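Local coordinates for protein putative hexulose 6 phosphate synthase (Salmonella typhimurium, PDB 3F4W) that is of unassigned function but belongs to the HUMPS family, folds as a closed TIM barrel and pairs with a second copy of itself, at residues L3-D8 and D24-I29; E55-A60 and Y80-G85. One frame throughout, in Å; residues are numbered along the deposited sequence.

Contact 1: L3-D8 and D24-I29; sequences LQLALD and DDVDII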
loop_
_atom_site.group_PDB
_atom_site.type_symbol
_atom_site.label_atom_id
_atom_site.label_comp_id
_atom_site.label_asym_id
_atom_site.label_seq_id
_atom_site.Cartn_x
_atom_site.Cartn_y
_atom_site.Cartn_z
ATOM N N LEU A 3 0.086 5.736 23.061
ATOM C CA LEU A 3 -0.507 4.472 22.642
ATOM C C LEU A 3 -1.281 4.649 21.341
ATOM O O LEU A 3 -2.276 5.369 21.289
ATOM C CB LEU A 3 -1.420 3.900 23.727
ATOM C CG LEU A 3 -2.216 2.654 23.328
ATOM C CD1 LEU A 3 -1.296 1.575 22.768
ATOM C CD2 LEU A 3 -3.024 2.118 24.504
ATOM N N GLN A 4 -0.814 3.988 20.288
ATOM C CA GLN A 4 -1.497 4.014 19.001
ATOM C C GLN A 4 -2.230 2.691 18.810
ATOM O O GLN A 4 -1.642 1.623 18.969
ATOM C CB GLN A 4 -0.485 4.246 17.877
ATOM C CG GLN A 4 -1.041 4.095 16.474
ATOM C CD GLN A 4 -0.066 4.590 15.417
ATOM O OE1 GLN A 4 0.597 5.609 15.605
ATOM N NE2 GLN A 4 0.019 3.873 14.301
ATOM N N LEU A 5 -3.520 2.769 18.492
ATOM C CA LEU A 5 -4.355 1.583 18.323
ATOM C C LEU A 5 -4.664 1.291 16.855
ATOM O O LEU A 5 -5.373 2.053 16.197
ATOM C CB LEU A 5 -5.667 1.739 19.093
ATOM C CG LEU A 5 -6.691 0.618 18.911
ATOM C CD1 LEU A 5 -6.207 -0.670 19.562
ATOM C CD2 LEU A 5 -8.031 1.028 19.485
ATOM N N ALA A 6 -4.147 0.176 16.351
ATOM C CA ALA A 6 -4.406 -0.219 14.968
ATOM C C ALA A 6 -5.767 -0.897 14.793
ATOM O O ALA A 6 -6.015 -1.967 15.346
ATOM C CB ALA A 6 -3.287 -1.128 14.451
ATOM N N LEU A 7 -6.645 -0.261 14.023
ATOM C CA LEU A 7 -7.904 -0.875 13.622
ATOM C C LEU A 7 -7.750 -1.466 12.221
ATOM O O LEU A 7 -7.872 -0.759 11.222
ATOM C CB LEU A 7 -9.040 0.150 13.639
ATOM C CG LEU A 7 -9.264 0.901 14.954
ATOM C CD1 LEU A 7 -10.387 1.908 14.798
ATOM C CD2 LEU A 7 -9.567 -0.068 16.084
ATOM N N ASP A 8 -7.475 -2.762 12.150
ATOM C CA ASP A 8 -7.135 -3.388 10.875
ATOM C C ASP A 8 -8.313 -4.065 10.170
ATOM O O ASP A 8 -8.626 -3.743 9.023
ATOM C CB ASP A 8 -5.983 -4.381 11.058
ATOM C CG ASP A 8 -4.631 -3.692 11.208
ATOM O OD1 ASP A 8 -4.519 -2.503 10.838
ATOM O OD2 ASP A 8 -3.678 -4.342 11.694
ATOM N N ASP A 24 -10.619 6.358 25.679
ATOM C CA ASP A 24 -10.067 7.191 26.750
ATOM C C ASP A 24 -8.625 6.829 27.120
ATOM O O ASP A 24 -7.906 7.641 27.706
ATOM C CB ASP A 24 -10.958 7.140 27.998
ATOM C CG ASP A 24 -12.246 7.939 27.833
ATOM O OD1 ASP A 24 -12.344 8.725 26.871
ATOM O OD2 ASP A 24 -13.159 7.780 28.669
ATOM N N ASP A 25 -8.212 5.611 26.789
ATOM C CA ASP A 25 -6.857 5.149 27.091
ATOM C C ASP A 25 -5.942 5.129 25.866
ATOM O O ASP A 25 -4.798 4.675 25.948
ATOM C CB ASP A 25 -6.894 3.752 27.714
ATOM C CG ASP A 25 -7.480 3.755 29.108
ATOM O OD1 ASP A 25 -7.580 4.845 29.710
ATOM O OD2 ASP A 25 -7.834 2.666 29.601
ATOM N N VAL A 26 -6.448 5.623 24.740
ATOM C CA VAL A 26 -5.710 5.621 23.480
ATOM C C VAL A 26 -5.338 7.047 23.069
ATOM O O VAL A 26 -6.127 7.969 23.244
ATOM C CB VAL A 26 -6.552 4.960 22.364
ATOM C CG1 VAL A 26 -5.905 5.154 21.003
ATOM C CG2 VAL A 26 -6.758 3.479 22.660
ATOM N N ASP A 27 -4.136 7.222 22.527
ATOM C CA ASP A 27 -3.667 8.539 22.089
ATOM C C ASP A 27 -3.833 8.743 20.584
ATOM O O ASP A 27 -4.182 9.830 20.130
ATOM C CB ASP A 27 -2.197 8.732 22.454
ATOM C CG ASP A 27 -1.955 8.668 23.943
ATOM O OD1 ASP A 27 -2.380 9.610 24.653
ATOM O OD2 ASP A 27 -1.343 7.677 24.401
ATOM N N ILE A 28 -3.557 7.699 19.813
ATOM C CA ILE A 28 -3.668 7.779 18.360
ATOM C C ILE A 28 -4.534 6.650 17.821
ATOM O O ILE A 28 -4.268 5.480 18.078
ATOM C CB ILE A 28 -2.288 7.690 17.683
ATOM C CG1 ILE A 28 -1.372 8.811 18.181
ATOM C CG2 ILE A 28 -2.442 7.747 16.170
ATOM C CD1 ILE A 28 0.069 8.687 17.706
ATOM N N ILE A 29 -5.578 7.005 17.084
ATOM C CA ILE A 29 -6.424 6.008 16.450
ATOM C C ILE A 29 -5.889 5.740 15.050
ATOM O O ILE A 29 -5.802 6.650 14.225
ATOM C CB ILE A 29 -7.886 6.486 16.360
ATOM C CG1 ILE A 29 -8.387 6.915 17.742
ATOM C CG2 ILE A 29 -8.768 5.398 15.755
ATOM C CD1 ILE A 29 -9.827 7.393 17.752
#
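The carbonyl oxygen of Leu-3 is gripped by two successive amides of segment 24-29. Asp-27 N reaches Leu-3 O at 2.9 Å in the plane of the carbonyl, while Ile-28 N lies 3.0 Å from Leu-3 O and is tilted 28° out of that plane. The same residue is held at its other end: Leu-3 N points almost straight at Asp-27 OD2, 2.8 Å away, and uses the anti lone pair of the carboxylate. With its CG beside its own backbone N (chi1 -61°), the Asp-27 side chain turns back to meet that amide, so one residue serves both the N-H and the C=O of Leu-3. Two residues on, Leu-5 N donates to Ile-28 O at 2.8 Å, and the ladder is that of parallel strands, Gln-4 beside Ile-28 and Leu-5 beside Ile-29. This is the first beta-alpha-beta unit of the TIM barrel: strand 2-7, helix 12-22, then strand 28-31. The Gln-4 and Ile-28 side chains share the face that carries Leu-57 of the next strand; the extended Gln-4 chain slants over Ile-28, OE1 lying 3.8 Å from the branch methyl CG2, while its NE2 is hydrogen-bonded to Glu-30. On the other face Leu-5, Leu-7 and Ile-29 pack against Met-19 of helix 12-22. There Val-26 lays CG1 3.9 Å from Leu-5 CB, and Leu-7 touches Ile-29 tip to branch, CD1 to CG2 at 4.0 Å. Leu-3 CD2 comes to 3.4 Å from Asp-25 O, and its side chain also meets Ile-203 and Leu-207 of helix 196-209.

Contact 2: E55-A60 and Y80-G85; sequences EVLADA and YVTVLG
Strands 55-62 and 80-84, joined through helix 66-75, form a beta-alpha-beta unit of the barrel, and this contact is their parallel pairing. Tyr-80 N donates to Val-56 O, Ala-58 N to Tyr-80 O at 2.9 Å, and Thr-82 N to Ala-58 O. Outside this ladder, two side-chain bonds tie the strands. Tyr-80 OH donates to Glu-55 OE2 over 2.9 Å, approaching from above the carboxylate, whose plane stands 89° to the ring; Glu-55 CB meets the ring edge in plane. Lys-2 forms a salt bridge with the same OE2, which would favour a charged carboxylate. Further along, Thr-82 OG1 gives its proton to the anti lone pair of Asp-59 OD1 at 2.7 Å. The Thr-82 rotation (chi1 56°) turns OG1 to Asp-59 and leaves CG2 on the Leu-57 side; OG1 also accepts from Lys-61 N, while Asp-59 OD2 pairs with Lys-61 NZ. Leu-57 and Tyr-80 share the interior face; the Leu-57 side chain lies between Tyr-80 and Thr-82, though its methyl positions are uncertain. Across the sheet, Ala-58 and Val-81 face the helices, Ala-58 meeting Ile-44 and Val-81 meeting Leu-73. Such alternation between barrel interior and helical layer is typical of the TIM-barrel fold.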
loop_
_atom_site.group_PDB
_atom_site.type_symbol
_atom_site.label_atom_id
_atom_site.label_comp_id
_atom_site.label_asym_id
_atom_site.label_seq_id
_atom_site.Cartn_x
_atom_site.Cartn_y
_atom_site.Cartn_z
ATOM N N GLU A 55 -6.007 12.029 17.877
ATOM C CA GLU A 55 -5.246 12.050 16.633
ATOM C C GLU A 55 -5.577 10.817 15.799
ATOM O O GLU A 55 -5.766 9.726 16.334
ATOM C CB GLU A 55 -3.743 12.133 16.907
ATOM C CG GLU A 55 -3.289 13.494 17.410
ATOM C CD GLU A 55 -1.787 13.575 17.611
ATOM O OE1 GLU A 55 -1.204 14.638 17.302
ATOM O OE2 GLU A 55 -1.190 12.580 18.076
ATOM N N VAL A 56 -5.659 10.999 14.488
ATOM C CA VAL A 56 -6.000 9.903 13.594
ATOM C C VAL A 56 -4.847 9.647 12.636
ATOM O O VAL A 56 -4.339 10.572 12.001
ATOM C CB VAL A 56 -7.306 10.188 12.809
ATOM C CG1 VAL A 56 -7.603 9.066 11.828
ATOM C CG2 VAL A 56 -8.474 10.377 13.768
ATOM N N LEU A 57 -4.430 8.386 12.562
ATOM C CA LEU A 57 -3.359 7.945 11.675
ATOM C C LEU A 57 -3.962 7.130 10.530
ATOM O O LEU A 57 -4.696 6.176 10.768
ATOM C CB LEU A 57 -2.366 7.086 12.477
ATOM C CG LEU A 57 -1.182 6.254 11.942
ATOM C CD1 LEU A 57 -1.426 5.630 10.577
ATOM C CD2 LEU A 57 0.144 7.026 11.963
ATOM N N ALA A 58 -3.663 7.509 9.290
ATOM C CA ALA A 58 -4.102 6.725 8.138
ATOM C C ALA A 58 -2.972 5.817 7.671
ATOM O O ALA A 58 -1.967 6.292 7.136
ATOM C CB ALA A 58 -4.549 7.644 7.003
ATOM N N ASP A 59 -3.129 4.514 7.881
ATOM C CA ASP A 59 -2.084 3.558 7.541
ATOM C C ASP A 59 -2.150 3.167 6.069
ATOM O O ASP A 59 -2.409 2.009 5.731
ATOM C CB ASP A 59 -2.182 2.313 8.417
ATOM C CG ASP A 59 -0.933 1.463 8.356
ATOM O OD1 ASP A 59 0.130 1.990 7.965
ATOM O OD2 ASP A 59 -1.014 0.268 8.701
ATOM N N ALA A 60 -1.915 4.143 5.200
ATOM C CA ALA A 60 -1.989 3.920 3.760
ATOM C C ALA A 60 -0.823 3.082 3.232
ATOM O O ALA A 60 -0.941 2.440 2.188
ATOM C CB ALA A 60 -2.060 5.251 3.031
ATOM N N TYR A 80 -1.771 11.866 10.732
ATOM C CA TYR A 80 -0.579 11.173 10.255
ATOM C C TYR A 80 -0.928 10.328 9.034
ATOM O O TYR A 80 -2.062 9.873 8.889
ATOM C CB TYR A 80 -0.025 10.227 11.326
ATOM C CG TYR A 80 0.294 10.844 12.672
ATOM C CD1 TYR A 80 1.586 11.241 12.985
ATOM C CD2 TYR A 80 -0.689 10.996 13.643
ATOM C CE1 TYR A 80 1.889 11.790 14.215
ATOM C CE2 TYR A 80 -0.396 11.546 14.882
ATOM C CZ TYR A 80 0.899 11.942 15.161
ATOM O OH TYR A 80 1.206 12.487 16.387
ATOM N N VAL A 81 0.052 10.114 8.164
ATOM C CA VAL A 81 -0.064 9.102 7.117
ATOM C C VAL A 81 1.217 8.285 7.106
ATOM O O VAL A 81 2.283 8.801 7.433
ATOM C CB VAL A 81 -0.291 9.716 5.719
ATOM C CG1 VAL A 81 -1.586 10.524 5.696
ATOM C CG2 VAL A 81 0.894 10.573 5.306
ATOM N N THR A 82 1.113 7.009 6.745
ATOM C CA THR A 82 2.299 6.168 6.646
ATOM C C THR A 82 2.752 6.020 5.200
ATOM O O THR A 82 1.935 5.895 4.289
ATOM C CB THR A 82 2.094 4.756 7.248
ATOM O OG1 THR A 82 0.974 4.120 6.619
ATOM C CG2 THR A 82 1.865 4.833 8.749
ATOM N N VAL A 83 4.065 6.058 5.015
ATOM C CA VAL A 83 4.702 5.774 3.739
ATOM C C VAL A 83 5.728 4.672 4.000
ATOM O O VAL A 83 6.298 4.600 5.086
ATOM C CB VAL A 83 5.403 7.026 3.166
ATOM C CG1 VAL A 83 6.542 7.465 4.081
ATOM C CG2 VAL A 83 5.928 6.757 1.772
ATOM N N LEU A 84 5.946 3.806 3.019
ATOM C CA LEU A 84 6.869 2.686 3.184
ATOM C C LEU A 84 8.323 3.122 3.073
ATOM O O LEU A 84 8.703 3.798 2.120
ATOM C CB LEU A 84 6.581 1.607 2.139
ATOM C CG LEU A 84 5.684 0.412 2.479
ATOM C CD1 LEU A 84 4.950 0.582 3.793
ATOM C CD2 LEU A 84 4.720 0.144 1.324
ATOM N N GLY A 85 9.137 2.717 4.043
ATOM C CA GLY A 85 10.559 3.002 4.010
ATOM C C GLY A 85 11.250 2.366 2.817
ATOM O O GLY A 85 12.310 2.822 2.389
#

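How the contacts relate
Contacts 1 and 2 follow one another along the chain and are neighbours in the barrel wall, their centres about 13 Å apart. Strand 28-31, half of contact 1, lies directly beside strand 55-62, half of contact 2. Two probable backbone hydrogen bonds join them, Ile-29 N to Glu-55 O and Ile-29 O to Leu-57 N, both 2.8 Å. Inside the barrel Leu-57 is shared: its CB packs 3.8 Å from Ile-28 CG2 and its side chain lies beside Gln-4. Glu-30, the partner of Gln-4, also brings its carboxylate close to that of Asp-59, which links the polar groups of the two contacts.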